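Lys-gingipain catalytic subunit (PDB 4RBM) cleaves proteins after lysine residues as a secreted cysteine protease of Porphyromonas gingivalis, degrading host substrates such as haemoglobin, collagen and immunoglobulins. Local coordinates at residues 154-159 with 211-216; 371-376 with 440-445; 293-298 with 342-347. All blocks are in the same frame, centred on the assembly; numbering follows the deposited sequence.

Contact 1 (154-159 with 211-216); sequences LLIAGA and ANYTAH. With CKC ((3S)-3,7-diaminoheptan-2-one), chain R.
Two neighbouring parallel strands of the six-stranded mixed sheet of the peptidase domain, 152-157 and 210-214, pair here. Strand 210-214 runs on to His216, and 152-157 into the loop at Gly158 and Ala159. Leu154 lies beside Ala211, and the pairing keeps step as far as Ala157 beside Thr214. Asn212 N donates to Leu154 O at 3.0 Å, and Ile156 N to Asn212 O at 2.9 Å. Thr214 N then reaches Ile156 O, and Gly158 N reaches Thr214 O over a more bent path (146° at the hydrogen). On one face of the sheet Ile156 CG2 touches Tyr213 CD2 at 3.9 Å. On the other, Leu155 CD2 meets Asn212 CB.

The active site of this clan CD peptidase lies at the C-terminal ends of these strands. Thr214 OG1 is turned anti to the backbone N (chi1 179°), and there it accepts a bond of 3.0 Å from NAM, the terminal amine of the lysine-derived ligand. ND1 of His216, the inferred proton donor, donates to the ligand O at 2.6 Å; that oxygen sits at the edge of the ring, near its plane. Ala159 O approaches the same ring obliquely, 3.2 Å from His216 CD2. Ala215 CB packs tightly on Gly158 CA at 3.4 Å. One water joins Gly158 O to Thr214 O. A second donates to Ala159 O and Tyr213 OH and accepts from His216 N; Tyr213 OH itself donates to His216 O.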
ATOM      1  N   LEU A 154      -7.826  -9.568 -11.579  1.00  8.91           N
ATOM      2  CA  LEU A 154      -9.228  -9.977 -11.443  1.00  8.60           C
ATOM      3  C   LEU A 154     -10.023  -8.718 -11.155  1.00 10.58           C
ATOM      4  O   LEU A 154      -9.689  -8.007 -10.201  1.00 11.03           O
ATOM      5  CB  LEU A 154      -9.430 -11.031 -10.306  1.00  8.25           C
ATOM      6  CG  LEU A 154     -10.939 -11.368  -9.950  1.00 10.73           C
ATOM      7  CD1 LEU A 154     -11.708 -11.963 -11.171  1.00  9.45           C
ATOM      8  CD2 LEU A 154     -11.017 -12.380  -8.792  1.00 10.14           C
ATOM      9  N   LEU A 155     -11.059  -8.423 -11.961  1.00  8.92           N
ATOM     10  CA  LEU A 155     -11.881  -7.227 -11.743  1.00  9.06           C
ATOM     11  C   LEU A 155     -13.353  -7.614 -11.698  1.00 13.02           C
ATOM     12  O   LEU A 155     -13.841  -8.248 -12.631  1.00 12.94           O
ATOM     13  CB  LEU A 155     -11.626  -6.190 -12.864  1.00  8.67           C
ATOM     14  CG  LEU A 155     -10.150  -5.782 -13.123  1.00 11.83           C
ATOM     15  CD1 LEU A 155     -10.020  -4.999 -14.431  1.00 11.37           C
ATOM     16  CD2 LEU A 155      -9.557  -4.981 -11.964  1.00 11.98           C
ATOM     17  N   ILE A 156     -14.073  -7.261 -10.611  1.00  9.93           N
ATOM     18  CA  ILE A 156     -15.477  -7.659 -10.501  1.00  8.84           C
ATOM     19  C   ILE A 156     -16.381  -6.467 -10.182  1.00 12.09           C
ATOM     20  O   ILE A 156     -16.117  -5.742  -9.209  1.00 10.94           O
ATOM     21  CB  ILE A 156     -15.622  -8.739  -9.381  1.00 11.78           C
ATOM     22  CG1 ILE A 156     -14.741  -9.986  -9.658  1.00 11.58           C
ATOM     23  CG2 ILE A 156     -17.109  -9.125  -9.136  1.00 11.40           C
ATOM     24  CD1 ILE A 156     -14.588 -10.925  -8.444  1.00 12.07           C
ATOM     25  N   ALA A 157     -17.441  -6.268 -11.009  1.00  9.43           N
ATOM     26  CA  ALA A 157     -18.524  -5.337 -10.724  1.00  8.07           C
ATOM     27  C   ALA A 157     -19.602  -6.254 -10.161  1.00 13.80           C
ATOM     28  O   ALA A 157     -20.214  -6.990 -10.921  1.00 13.08           O
ATOM     29  CB  ALA A 157     -18.987  -4.608 -11.998  1.00  8.57           C
ATOM     30  N   GLY A 158     -19.690  -6.337  -8.835  1.00 12.90           N
ATOM     31  CA  GLY A 158     -20.627  -7.235  -8.174  1.00 12.73           C
ATOM     32  C   GLY A 158     -22.082  -6.839  -8.341  1.00 15.38           C
ATOM     33  O   GLY A 158     -22.401  -5.819  -8.983  1.00 13.53           O
ATOM     34  N   ALA A 159     -22.977  -7.662  -7.754  1.00 11.73           N
ATOM     35  CA  ALA A 159     -24.409  -7.476  -7.907  1.00 12.67           C
ATOM     36  C   ALA A 159     -24.990  -6.319  -7.116  1.00 16.04           C
ATOM     37  O   ALA A 159     -24.728  -6.153  -5.923  1.00 15.36           O
ATOM     38  CB  ALA A 159     -25.153  -8.763  -7.519  1.00 13.95           C
ATOM     39  N   ALA A 211      -6.675  -7.806  -7.340  1.00  7.62           N
ATOM     40  CA  ALA A 211      -8.078  -8.164  -7.309  1.00  8.28           C
ATOM     41  C   ALA A 211      -8.876  -6.974  -6.814  1.00 10.61           C
ATOM     42  O   ALA A 211      -8.615  -6.464  -5.723  1.00 11.44           O
ATOM     43  CB  ALA A 211      -8.307  -9.387  -6.414  1.00  9.25           C
ATOM     44  N   ASN A 212      -9.783  -6.475  -7.641  1.00  7.05           N
ATOM     45  CA  ASN A 212     -10.613  -5.327  -7.276  1.00  7.67           C
ATOM     46  C   ASN A 212     -12.082  -5.715  -7.384  1.00 12.39           C
ATOM     47  O   ASN A 212     -12.543  -6.119  -8.450  1.00 11.54           O
ATOM     48  CB  ASN A 212     -10.282  -4.115  -8.187  1.00  6.71           C
ATOM     49  CG  ASN A 212     -10.917  -2.789  -7.791  1.00 14.03           C
ATOM     50  OD1 ASN A 212     -10.919  -1.847  -8.580  1.00 13.01           O
ATOM     51  ND2 ASN A 212     -11.436  -2.645  -6.567  1.00  7.39           N
ATOM     52  N   TYR A 213     -12.812  -5.606  -6.271  1.00  9.62           N
ATOM     53  CA  TYR A 213     -14.239  -5.891  -6.213  1.00 10.02           C
ATOM     54  C   TYR A 213     -14.993  -4.606  -5.860  1.00 12.51           C
ATOM     55  O   TYR A 213     -14.644  -3.945  -4.877  1.00 12.47           O
ATOM     56  CB  TYR A 213     -14.494  -7.001  -5.161  1.00 10.17           C
ATOM     57  CG  TYR A 213     -15.939  -7.212  -4.749  1.00 10.58           C
ATOM     58  CD1 TYR A 213     -16.509  -6.458  -3.723  1.00 12.01           C
ATOM     59  CD2 TYR A 213     -16.719  -8.198  -5.348  1.00 10.79           C
ATOM     60  CE1 TYR A 213     -17.835  -6.638  -3.347  1.00 12.52           C
ATOM     61  CE2 TYR A 213     -18.040  -8.410  -4.956  1.00 11.76           C
ATOM     62  CZ  TYR A 213     -18.588  -7.634  -3.946  1.00 13.48           C
ATOM     63  OH  TYR A 213     -19.873  -7.838  -3.532  1.00 12.69           O
ATOM     64  N   THR A 214     -16.016  -4.258  -6.642  1.00  8.73           N
ATOM     65  CA  THR A 214     -16.873  -3.104  -6.327  1.00 10.60           C
ATOM     66  C   THR A 214     -18.348  -3.560  -6.339  1.00 15.87           C
ATOM     67  O   THR A 214     -18.866  -3.987  -7.385  1.00 15.29           O
ATOM     68  CB  THR A 214     -16.613  -1.895  -7.236  1.00 18.55           C
ATOM     69  OG1 THR A 214     -17.511  -0.833  -6.864  1.00 18.36           O
ATOM     70  CG2 THR A 214     -16.760  -2.214  -8.724  1.00 17.52           C
ATOM     71  N   ALA A 215     -18.998  -3.469  -5.163  1.00 12.80           N
ATOM     72  CA  ALA A 215     -20.421  -3.769  -4.876  1.00 12.80           C
ATOM     73  C   ALA A 215     -20.638  -3.893  -3.358  1.00 15.11           C
ATOM     74  O   ALA A 215     -20.060  -3.113  -2.609  1.00 15.65           O
ATOM     75  CB  ALA A 215     -20.910  -5.028  -5.589  1.00 13.82           C
ATOM     76  N   HIS A 216     -21.489  -4.813  -2.902  1.00 11.18           N
ATOM     77  CA  HIS A 216     -21.802  -4.920  -1.475  1.00 13.09           C
ATOM     78  C   HIS A 216     -20.751  -5.664  -0.701  1.00 14.72           C
ATOM     79  O   HIS A 216     -20.202  -6.664  -1.173  1.00 12.00           O
ATOM     80  CB  HIS A 216     -23.161  -5.631  -1.270  1.00 15.99           C
ATOM     81  CG  HIS A 216     -24.282  -4.967  -2.004  1.00 22.25           C
ATOM     82  ND1 HIS A 216     -24.567  -3.627  -1.830  1.00 26.10           N
ATOM     83  CD2 HIS A 216     -25.183  -5.490  -2.863  1.00 26.45           C
ATOM     84  CE1 HIS A 216     -25.612  -3.371  -2.596  1.00 26.00           C
ATOM     85  NE2 HIS A 216     -26.006  -4.457  -3.251  1.00 26.54           N
TER
HETATM   86  CAK CKC R 717     -21.567  -1.955   1.068  1.00 27.98           C
HETATM   87  C   CKC R 717     -22.831  -1.915   0.270  1.00 37.69           C
HETATM   88  O   CKC R 717     -23.672  -2.780   0.466  1.00 41.84           O
HETATM   89  CA  CKC R 717     -23.226  -0.612  -0.437  1.00 39.87           C
HETATM   90  N   CKC R 717     -23.924  -0.016   0.672  1.00 43.78           N
HETATM   91  CAL CKC R 717     -22.114   0.359  -0.904  1.00 36.55           C
HETATM   92  CAH CKC R 717     -21.328  -0.230  -2.061  1.00 30.98           C
HETATM   93  CAG CKC R 717     -20.504   0.819  -2.807  1.00 23.46           C
HETATM   94  CAI CKC R 717     -19.764  -0.012  -3.852  1.00 19.36           C
HETATM   95  NAM CKC R 717     -18.730   0.717  -4.616  1.00 16.10           N
HETATM   96  O   HOH W   1     -21.221  -3.281  -9.077  1.00 13.08           O
HETATM   97  O   HOH W   2     -22.896  -7.203  -4.298  1.00 13.46           O

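Contact 2 (371-376 with 440-445). With HIS (histidine), chain H.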
ATOM      1  N   MET A 371       4.277  -7.415 -15.873  1.00 11.01           N
ATOM      2  CA  MET A 371       5.636  -7.907 -15.591  1.00  9.74           C
ATOM      3  C   MET A 371       6.619  -6.758 -15.293  1.00 14.66           C
ATOM      4  O   MET A 371       6.845  -5.921 -16.165  1.00 14.69           O
ATOM      5  CB  MET A 371       6.181  -8.779 -16.737  1.00 11.23           C
ATOM      6  CG  MET A 371       7.560  -9.388 -16.415  1.00 13.75           C
ATOM      7  SD  MET A 371       7.543 -10.651 -15.100  1.00 16.15           S
ATOM      8  CE  MET A 371       6.588 -11.970 -15.916  1.00 13.79           C
ATOM      9  N   PRO A 372       7.248  -6.724 -14.100  1.00 11.81           N
ATOM     10  CA  PRO A 372       8.244  -5.656 -13.838  1.00 12.09           C
ATOM     11  C   PRO A 372       9.474  -5.790 -14.762  1.00 14.30           C
ATOM     12  O   PRO A 372       9.858  -6.898 -15.180  1.00 13.74           O
ATOM     13  CB  PRO A 372       8.622  -5.848 -12.371  1.00 13.48           C
ATOM     14  CG  PRO A 372       8.241  -7.254 -12.047  1.00 17.02           C
ATOM     15  CD  PRO A 372       7.093  -7.627 -12.937  1.00 12.74           C
ATOM     16  N   LYS A 373      10.069  -4.643 -15.102  1.00 13.42           N
ATOM     17  CA  LYS A 373      11.204  -4.585 -16.022  1.00 15.32           C
ATOM     18  C   LYS A 373      12.509  -4.965 -15.333  1.00 19.68           C
ATOM     19  O   LYS A 373      12.572  -4.975 -14.112  1.00 17.38           O
ATOM     20  CB  LYS A 373      11.303  -3.170 -16.601  1.00 19.45           C
ATOM     21  CG  LYS A 373      10.203  -2.878 -17.611  1.00 29.87           C
ATOM     22  CD  LYS A 373      10.202  -1.415 -18.041  1.00 43.54           C
ATOM     23  CE  LYS A 373       8.945  -0.701 -17.605  1.00 55.28           C
ATOM     24  NZ  LYS A 373       8.876  -0.538 -16.125  1.00 61.19           N
ATOM     25  N   THR A 374      13.541  -5.320 -16.117  1.00 17.74           N
ATOM     26  CA  THR A 374      14.847  -5.661 -15.558  1.00 18.52           C
ATOM     27  C   THR A 374      15.663  -4.372 -15.513  1.00 21.28           C
ATOM     28  O   THR A 374      15.743  -3.648 -16.507  1.00 22.44           O
ATOM     29  CB  THR A 374      15.517  -6.796 -16.357  1.00 26.59           C
ATOM     30  OG1 THR A 374      14.714  -7.965 -16.213  1.00 26.94           O
ATOM     31  CG2 THR A 374      16.950  -7.110 -15.870  1.00 25.57           C
ATOM     32  N   ASN A 375      16.259  -4.085 -14.363  1.00 16.67           N
ATOM     33  CA  ASN A 375      17.028  -2.863 -14.214  1.00 16.93           C
ATOM     34  C   ASN A 375      18.450  -3.021 -14.774  1.00 25.00           C
ATOM     35  O   ASN A 375      18.897  -4.141 -15.056  1.00 25.06           O
ATOM     36  CB  ASN A 375      17.046  -2.437 -12.743  1.00 15.56           C
ATOM     37  CG  ASN A 375      17.085  -0.945 -12.545  1.00 28.14           C
ATOM     38  OD1 ASN A 375      17.423  -0.188 -13.451  1.00 23.30           O
ATOM     39  ND2 ASN A 375      16.769  -0.490 -11.343  1.00 20.39           N
ATOM     40  N   THR A 376      19.123  -1.887 -14.995  1.00 23.16           N
ATOM     41  CA  THR A 376      20.495  -1.824 -15.502  1.00 26.74           C
ATOM     42  C   THR A 376      21.322  -1.171 -14.399  1.00 32.55           C
ATOM     43  O   THR A 376      20.849  -0.220 -13.754  1.00 31.80           O
ATOM     44  CB  THR A 376      20.553  -1.121 -16.868  1.00 36.99           C
ATOM     45  OG1 THR A 376      19.942   0.162 -16.771  1.00 37.56           O
ATOM     46  CG2 THR A 376      19.863  -1.930 -17.976  1.00 36.21           C
ATOM     47  N   ARG A 440      13.285   0.287  -8.026  1.00 13.16           N
ATOM     48  CA  ARG A 440      12.650   1.272  -8.913  1.00 13.37           C
ATOM     49  C   ARG A 440      11.238   0.796  -9.180  1.00 15.62           C
ATOM     50  O   ARG A 440      11.012  -0.413  -9.275  1.00 13.28           O
ATOM     51  CB  ARG A 440      13.453   1.455 -10.212  1.00 12.68           C
ATOM     52  CG  ARG A 440      12.957   2.619 -11.070  1.00 17.04           C
ATOM     53  CD  ARG A 440      13.837   2.901 -12.276  1.00 15.56           C
ATOM     54  NE  ARG A 440      13.112   3.739 -13.245  1.00 22.85           N
ATOM     55  CZ  ARG A 440      13.430   3.877 -14.527  1.00 33.01           C
ATOM     56  NH1 ARG A 440      14.492   3.256 -15.028  1.00 21.92           N
ATOM     57  NH2 ARG A 440      12.683   4.629 -15.324  1.00 25.89           N
ATOM     58  N   SER A 441      10.271   1.725  -9.226  1.00 13.14           N
ATOM     59  CA  SER A 441       8.876   1.329  -9.420  1.00 13.12           C
ATOM     60  C   SER A 441       8.708   0.557 -10.714  1.00 15.15           C
ATOM     61  O   SER A 441       9.159   0.997 -11.778  1.00 14.16           O
ATOM     62  CB  SER A 441       7.970   2.556  -9.412  1.00 15.75           C
ATOM     63  OG  SER A 441       6.666   2.207  -9.831  1.00 13.33           O
ATOM     64  N   ASN A 442       8.074  -0.627 -10.600  1.00 10.95           N
ATOM     65  CA  ASN A 442       7.806  -1.558 -11.689  1.00 10.99           C
ATOM     66  C   ASN A 442       9.111  -2.114 -12.322  1.00 13.84           C
ATOM     67  O   ASN A 442       9.144  -2.451 -13.506  1.00 13.68           O
ATOM     68  CB  ASN A 442       6.867  -0.962 -12.757  1.00 11.66           C
ATOM     69  CG  ASN A 442       6.179  -2.040 -13.535  1.00 18.82           C
ATOM     70  OD1 ASN A 442       5.972  -3.146 -13.028  1.00 17.24           O
ATOM     71  ND2 ASN A 442       5.894  -1.788 -14.801  1.00 17.87           N
ATOM     72  N   TYR A 443      10.151  -2.271 -11.490  1.00 10.68           N
ATOM     73  CA  TYR A 443      11.408  -2.934 -11.837  1.00 11.23           C
ATOM     74  C   TYR A 443      11.690  -4.007 -10.808  1.00 14.29           C
ATOM     75  O   TYR A 443      11.404  -3.837  -9.617  1.00 12.31           O
ATOM     76  CB  TYR A 443      12.634  -1.983 -11.927  1.00 12.28           C
ATOM     77  CG  TYR A 443      12.673  -1.159 -13.186  1.00 14.92           C
ATOM     78  CD1 TYR A 443      11.848  -0.051 -13.339  1.00 17.63           C
ATOM     79  CD2 TYR A 443      13.591  -1.436 -14.199  1.00 16.43           C
ATOM     80  CE1 TYR A 443      11.876   0.717 -14.501  1.00 19.19           C
ATOM     81  CE2 TYR A 443      13.624  -0.676 -15.373  1.00 19.18           C
ATOM     82  CZ  TYR A 443      12.766   0.403 -15.512  1.00 22.46           C
ATOM     83  OH  TYR A 443      12.783   1.184 -16.636  1.00 25.10           O
ATOM     84  N   LEU A 444      12.278  -5.104 -11.267  1.00 12.55           N
ATOM     85  CA  LEU A 444      12.726  -6.143 -10.353  1.00 12.65           C
ATOM     86  C   LEU A 444      13.859  -5.567  -9.489  1.00 15.04           C
ATOM     87  O   LEU A 444      14.703  -4.791  -9.999  1.00 14.86           O
ATOM     88  CB  LEU A 444      13.227  -7.364 -11.134  1.00 13.61           C
ATOM     89  CG  LEU A 444      12.195  -8.163 -11.912  1.00 17.24           C
ATOM     90  CD1 LEU A 444      12.893  -9.106 -12.903  1.00 17.74           C
ATOM     91  CD2 LEU A 444      11.236  -8.917 -10.969  1.00 16.15           C
ATOM     92  N   PRO A 445      13.894  -5.930  -8.194  1.00 11.54           N
ATOM     93  CA  PRO A 445      14.971  -5.447  -7.331  1.00 11.38           C
ATOM     94  C   PRO A 445      16.312  -6.078  -7.667  1.00 16.99           C
ATOM     95  O   PRO A 445      16.397  -7.212  -8.158  1.00 16.50           O
ATOM     96  CB  PRO A 445      14.524  -5.900  -5.936  1.00 12.71           C
ATOM     97  CG  PRO A 445      13.748  -7.179  -6.204  1.00 15.83           C
ATOM     98  CD  PRO A 445      12.993  -6.864  -7.472  1.00 12.27           C
TER
HETATM   99  N   HIS H 707      10.965  -8.974 -21.028  1.00 22.43           N
HETATM  100  CA  HIS H 707      10.064 -10.137 -21.053  1.00 22.44           C
HETATM  101  C   HIS H 707       9.047  -9.987 -22.185  1.00 56.89           C
HETATM  102  O   HIS H 707       8.248  -9.053 -22.169  1.00 37.39           O
HETATM  103  CB  HIS H 707       9.360 -10.290 -19.682  1.00 21.69           C
HETATM  104  CG  HIS H 707       8.358 -11.408 -19.614  1.00 23.63           C
HETATM  105  ND1 HIS H 707       8.734 -12.686 -19.258  1.00 24.82           N
HETATM  106  CD2 HIS H 707       7.025 -11.389 -19.843  1.00 24.47           C
HETATM  107  CE1 HIS H 707       7.622 -13.404 -19.267  1.00 24.30           C
HETATM  108  NE2 HIS H 707       6.565 -12.666 -19.614  1.00 24.43           N
HETATM  109  O   HOH W   3       5.227  -3.941 -16.988  1.00 22.73           O
HETATM  110  O   HOH W   4       5.840   1.032 -15.537  1.00 42.82           O
HETATM  111  O   HOH W   5      15.781  -2.311  -9.439  1.00 15.48           O
HETATM  112  O   HOH W   6      16.195  -5.737 -12.086  1.00 18.87           O
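Lys373 and Tyr443 form a single backbone bridge between two loops of the C-terminal Ig-like domain. Lys373 N donates to Asn442 O at 2.9 Å, with the donor tilted 29° from the carbonyl plane. Leu444 N donates to Lys373 O, also at 2.9 Å and nearly straight (166° at the hydrogen). Both backbone groups of Lys373 are thus satisfied across the contact. A type II turn from Arg440 to Tyr443, closed by Tyr443 N to Arg440 O, presents Asn442 O to Lys373.

The Lys373 chain starts over one face of the Tyr443 ring, with CB 3.9 Å from the ring centroid in a CH-pi contact. It then bends at chi3 and chi4. This brings NZ to an off-centre cation-pi position, 4.2 Å from the centroid. NZ also makes a weak bond to Asn442 O, so that oxygen takes two donors from one residue. Beside them, Pro372 CG packs on Leu444 CD2 at 3.6 Å.

The Asn442 amide is satisfied at both ends. OD1 accepts from Arg369 N, and ND2 donates to two waters, one of which passes on to Met371 O. Leu444 O accepts from two further waters, which in turn take Asn375 N and Asn375 ND2. Ser395 OG and Ser398 OG also bind the Asn375 amide, and Ser395 OG binds Arg440 NH1 as well. Tyr443 CE1 lies 3.4 Å above one face of the Arg440 guanidinium, offset toward the rim.

The 371-376 loop follows strand 357-361 of the mixed peptidase sheet and precedes strand 377-378, while 440-445 links strands 433-439 and 446-451 of the antiparallel sheet.

Contact 3 (293-298 with 342-347). With NA (sodium ion), chain D.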
ATOM      1  N   VAL A 293     -12.241   6.070 -10.675  1.00  8.22           N
ATOM      2  CA  VAL A 293     -12.087   6.600 -12.037  1.00  8.37           C
ATOM      3  C   VAL A 293     -11.681   8.084 -12.086  1.00 12.60           C
ATOM      4  O   VAL A 293     -11.070   8.494 -13.074  1.00 10.63           O
ATOM      5  CB  VAL A 293     -13.342   6.353 -12.939  1.00 13.62           C
ATOM      6  CG1 VAL A 293     -13.787   4.880 -12.898  1.00 12.55           C
ATOM      7  CG2 VAL A 293     -14.506   7.258 -12.563  1.00 14.52           C
ATOM      8  N   GLY A 294     -12.055   8.853 -11.059  1.00  9.92           N
ATOM      9  CA  GLY A 294     -11.823  10.294 -10.971  1.00  9.91           C
ATOM     10  C   GLY A 294     -13.146  11.043 -10.871  1.00 13.18           C
ATOM     11  O   GLY A 294     -14.211  10.477 -11.165  1.00 11.19           O
ATOM     12  N   ALA A 295     -13.095  12.336 -10.467  1.00 10.66           N
ATOM     13  CA  ALA A 295     -14.282  13.192 -10.417  1.00  9.97           C
ATOM     14  C   ALA A 295     -14.776  13.446 -11.839  1.00 12.85           C
ATOM     15  O   ALA A 295     -14.046  13.204 -12.811  1.00 10.98           O
ATOM     16  CB  ALA A 295     -13.945  14.519  -9.738  1.00 10.46           C
ATOM     17  N   ASN A 296     -15.992  13.971 -11.953  1.00 10.58           N
ATOM     18  CA  ASN A 296     -16.696  14.329 -13.197  1.00 11.04           C
ATOM     19  C   ASN A 296     -17.223  13.112 -13.966  1.00 14.91           C
ATOM     20  O   ASN A 296     -17.790  13.274 -15.056  1.00 14.14           O
ATOM     21  CB  ASN A 296     -15.865  15.231 -14.110  1.00 11.95           C
ATOM     22  CG  ASN A 296     -15.951  16.676 -13.715  1.00 32.18           C
ATOM     23  OD1 ASN A 296     -16.988  17.167 -13.241  1.00 18.15           O
ATOM     24  ND2 ASN A 296     -14.858  17.385 -13.882  1.00 27.05           N
ATOM     25  N   ALA A 297     -17.136  11.924 -13.360  1.00 10.49           N
ATOM     26  CA  ALA A 297     -17.715  10.710 -13.931  1.00  9.59           C
ATOM     27  C   ALA A 297     -19.229  10.818 -13.751  1.00 12.64           C
ATOM     28  O   ALA A 297     -19.694  11.456 -12.792  1.00 13.73           O
ATOM     29  CB  ALA A 297     -17.176   9.479 -13.226  1.00  9.83           C
ATOM     30  N   VAL A 298     -19.988  10.298 -14.715  1.00  9.54           N
ATOM     31  CA  VAL A 298     -21.452  10.393 -14.713  1.00  9.25           C
ATOM     32  C   VAL A 298     -22.029   8.990 -14.539  1.00 12.17           C
ATOM     33  O   VAL A 298     -21.595   8.056 -15.211  1.00 11.23           O
ATOM     34  CB  VAL A 298     -21.949  11.079 -16.036  1.00 13.68           C
ATOM     35  CG1 VAL A 298     -23.466  11.004 -16.206  1.00 14.35           C
ATOM     36  CG2 VAL A 298     -21.484  12.548 -16.118  1.00 13.79           C
ATOM     37  N   ILE A 342     -15.848  20.349  -6.533  1.00 13.90           N
ATOM     38  CA  ILE A 342     -16.292  20.892  -7.818  1.00 13.36           C
ATOM     39  C   ILE A 342     -17.809  20.782  -8.019  1.00 17.91           C
ATOM     40  O   ILE A 342     -18.303  21.202  -9.072  1.00 18.31           O
ATOM     41  CB  ILE A 342     -15.512  20.295  -9.025  1.00 16.38           C
ATOM     42  CG1 ILE A 342     -15.872  18.788  -9.267  1.00 15.49           C
ATOM     43  CG2 ILE A 342     -13.999  20.555  -8.865  1.00 17.52           C
ATOM     44  CD1 ILE A 342     -15.143  18.136 -10.468  1.00 15.60           C
ATOM     45  N   GLY A 343     -18.526  20.222  -7.046  1.00 14.13           N
ATOM     46  CA  GLY A 343     -19.984  20.160  -7.101  1.00 14.58           C
ATOM     47  C   GLY A 343     -20.590  18.963  -7.817  1.00 17.62           C
ATOM     48  O   GLY A 343     -21.742  19.051  -8.265  1.00 16.95           O
ATOM     49  N   ASN A 344     -19.839  17.826  -7.929  1.00 11.30           N
ATOM     50  CA  ASN A 344     -20.433  16.592  -8.484  1.00  9.63           C
ATOM     51  C   ASN A 344     -21.434  16.040  -7.468  1.00 13.50           C
ATOM     52  O   ASN A 344     -21.390  16.430  -6.286  1.00 12.40           O
ATOM     53  CB  ASN A 344     -19.373  15.511  -8.770  1.00  9.15           C
ATOM     54  CG  ASN A 344     -18.322  15.799  -9.824  1.00 17.98           C
ATOM     55  OD1 ASN A 344     -17.298  15.145  -9.843  1.00 14.40           O
ATOM     56  ND2 ASN A 344     -18.558  16.722 -10.754  1.00 13.99           N
ATOM     57  N   ILE A 345     -22.298  15.114  -7.888  1.00 11.76           N
ATOM     58  CA  ILE A 345     -23.202  14.431  -6.950  1.00 11.91           C
ATOM     59  C   ILE A 345     -22.348  13.681  -5.923  1.00 16.19           C
ATOM     60  O   ILE A 345     -21.486  12.894  -6.314  1.00 18.47           O
ATOM     61  CB  ILE A 345     -24.126  13.435  -7.692  1.00 14.42           C
ATOM     62  CG1 ILE A 345     -25.052  14.174  -8.669  1.00 16.00           C
ATOM     63  CG2 ILE A 345     -24.938  12.555  -6.670  1.00 15.51           C
ATOM     64  CD1 ILE A 345     -25.710  13.274  -9.743  1.00 23.19           C
ATOM     65  N   THR A 346     -22.571  13.924  -4.649  1.00 12.85           N
ATOM     66  CA  THR A 346     -21.845  13.239  -3.574  1.00 13.48           C
ATOM     67  C   THR A 346     -22.884  12.659  -2.624  1.00 17.24           C
ATOM     68  O   THR A 346     -23.978  13.209  -2.491  1.00 16.57           O
ATOM     69  CB  THR A 346     -20.829  14.155  -2.862  1.00 18.94           C
ATOM     70  OG1 THR A 346     -21.503  15.277  -2.303  1.00 20.46           O
ATOM     71  CG2 THR A 346     -19.679  14.590  -3.773  1.00 18.36           C
ATOM     72  N   HIS A 347     -22.560  11.536  -2.003  1.00 13.58           N
ATOM     73  CA  HIS A 347     -23.484  10.818  -1.123  1.00 13.38           C
ATOM     74  C   HIS A 347     -23.085  10.902   0.354  1.00 16.84           C
ATOM     75  O   HIS A 347     -23.934  10.646   1.215  1.00 15.20           O
ATOM     76  CB  HIS A 347     -23.562   9.337  -1.568  1.00 13.77           C
ATOM     77  CG  HIS A 347     -24.190   9.140  -2.928  1.00 16.78           C
ATOM     78  ND1 HIS A 347     -23.897   8.036  -3.710  1.00 18.00           N
ATOM     79  CD2 HIS A 347     -25.071   9.923  -3.598  1.00 18.86           C
ATOM     80  CE1 HIS A 347     -24.591   8.193  -4.829  1.00 17.31           C
ATOM     81  NE2 HIS A 347     -25.310   9.312  -4.805  1.00 18.35           N
TER
HETATM   82 NA    NA D 703      -9.861   9.837 -14.519  1.00 10.71          NA
HETATM   83  O   HOH W   7      -8.513  11.307 -15.912  1.00 10.11           O
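The side chains of Asn296 and Asn344 meet at about a right angle, their amide planes 59° apart. Two hydrogen bonds join the residues. Asn344 OD1 accepts from the backbone, Asn296 N, at 2.7 Å. Asn344 ND2 donates to the side-chain oxygen, Asn296 OD1, at 3.0 Å. Both ends of the Asn344 amide are therefore used on one residue, which fixes its rotation.

The second bond is straight at the hydrogen (164°), and its acceptor lies close to the plane of the Asn344 amide. Relative to the Asn296 side-chain carbonyl, however, the donor stands above the plane, not on a lone pair. This fits the twist between the two amides. With CG of Asn344 anti to the carbonyl carbon (chi1 -64°), the amide extends to both the backbone and the side chain of Asn296.

Ile342 comes in beside this pair. Its CD1 touches the Asn296 amide, 3.5 Å from both OD1 and ND2 of that residue. The same methyl meets Ala295 CB at 3.9 Å. Ala295 CB also lies against Asn344 OD1 at 3.4 Å, next to the bonded Asn296 N. Tyr290 of helix 285-293 and Ala339 of helix 325-341 also touch the Asn344 side chain.

Val293 O binds a sodium ion, whose shell is completed by Tyr174, Thr308, Ser309, Asp314 and a water. The arrangement joins two helix C-terminal ends: Gly294 leaves helix 285-293 with positive phi, and Gly343 ends helix 325-341 in a Schellman motif.

How the contacts relate
Contact 1 carries His216 of the active site, whose side chain is about 6 Å from that of the nucleophile, Cys249. Contact 3 lies in the same peptidase domain, its centre about 20 Å from that of contact 1, with nearest atoms about 8 Å apart. Helix 285-293 relates the two, since Asp288 on it binds the ligand of contact 1 and its end leads into the 293-298 loop. Contact 2 belongs to the Ig-like domain and is remote from both: its nearest atoms are about 13 Å from contact 1 and about 19 Å from contact 3. None of the three touches another. In chain order they close in the sequence 1, 3, 2.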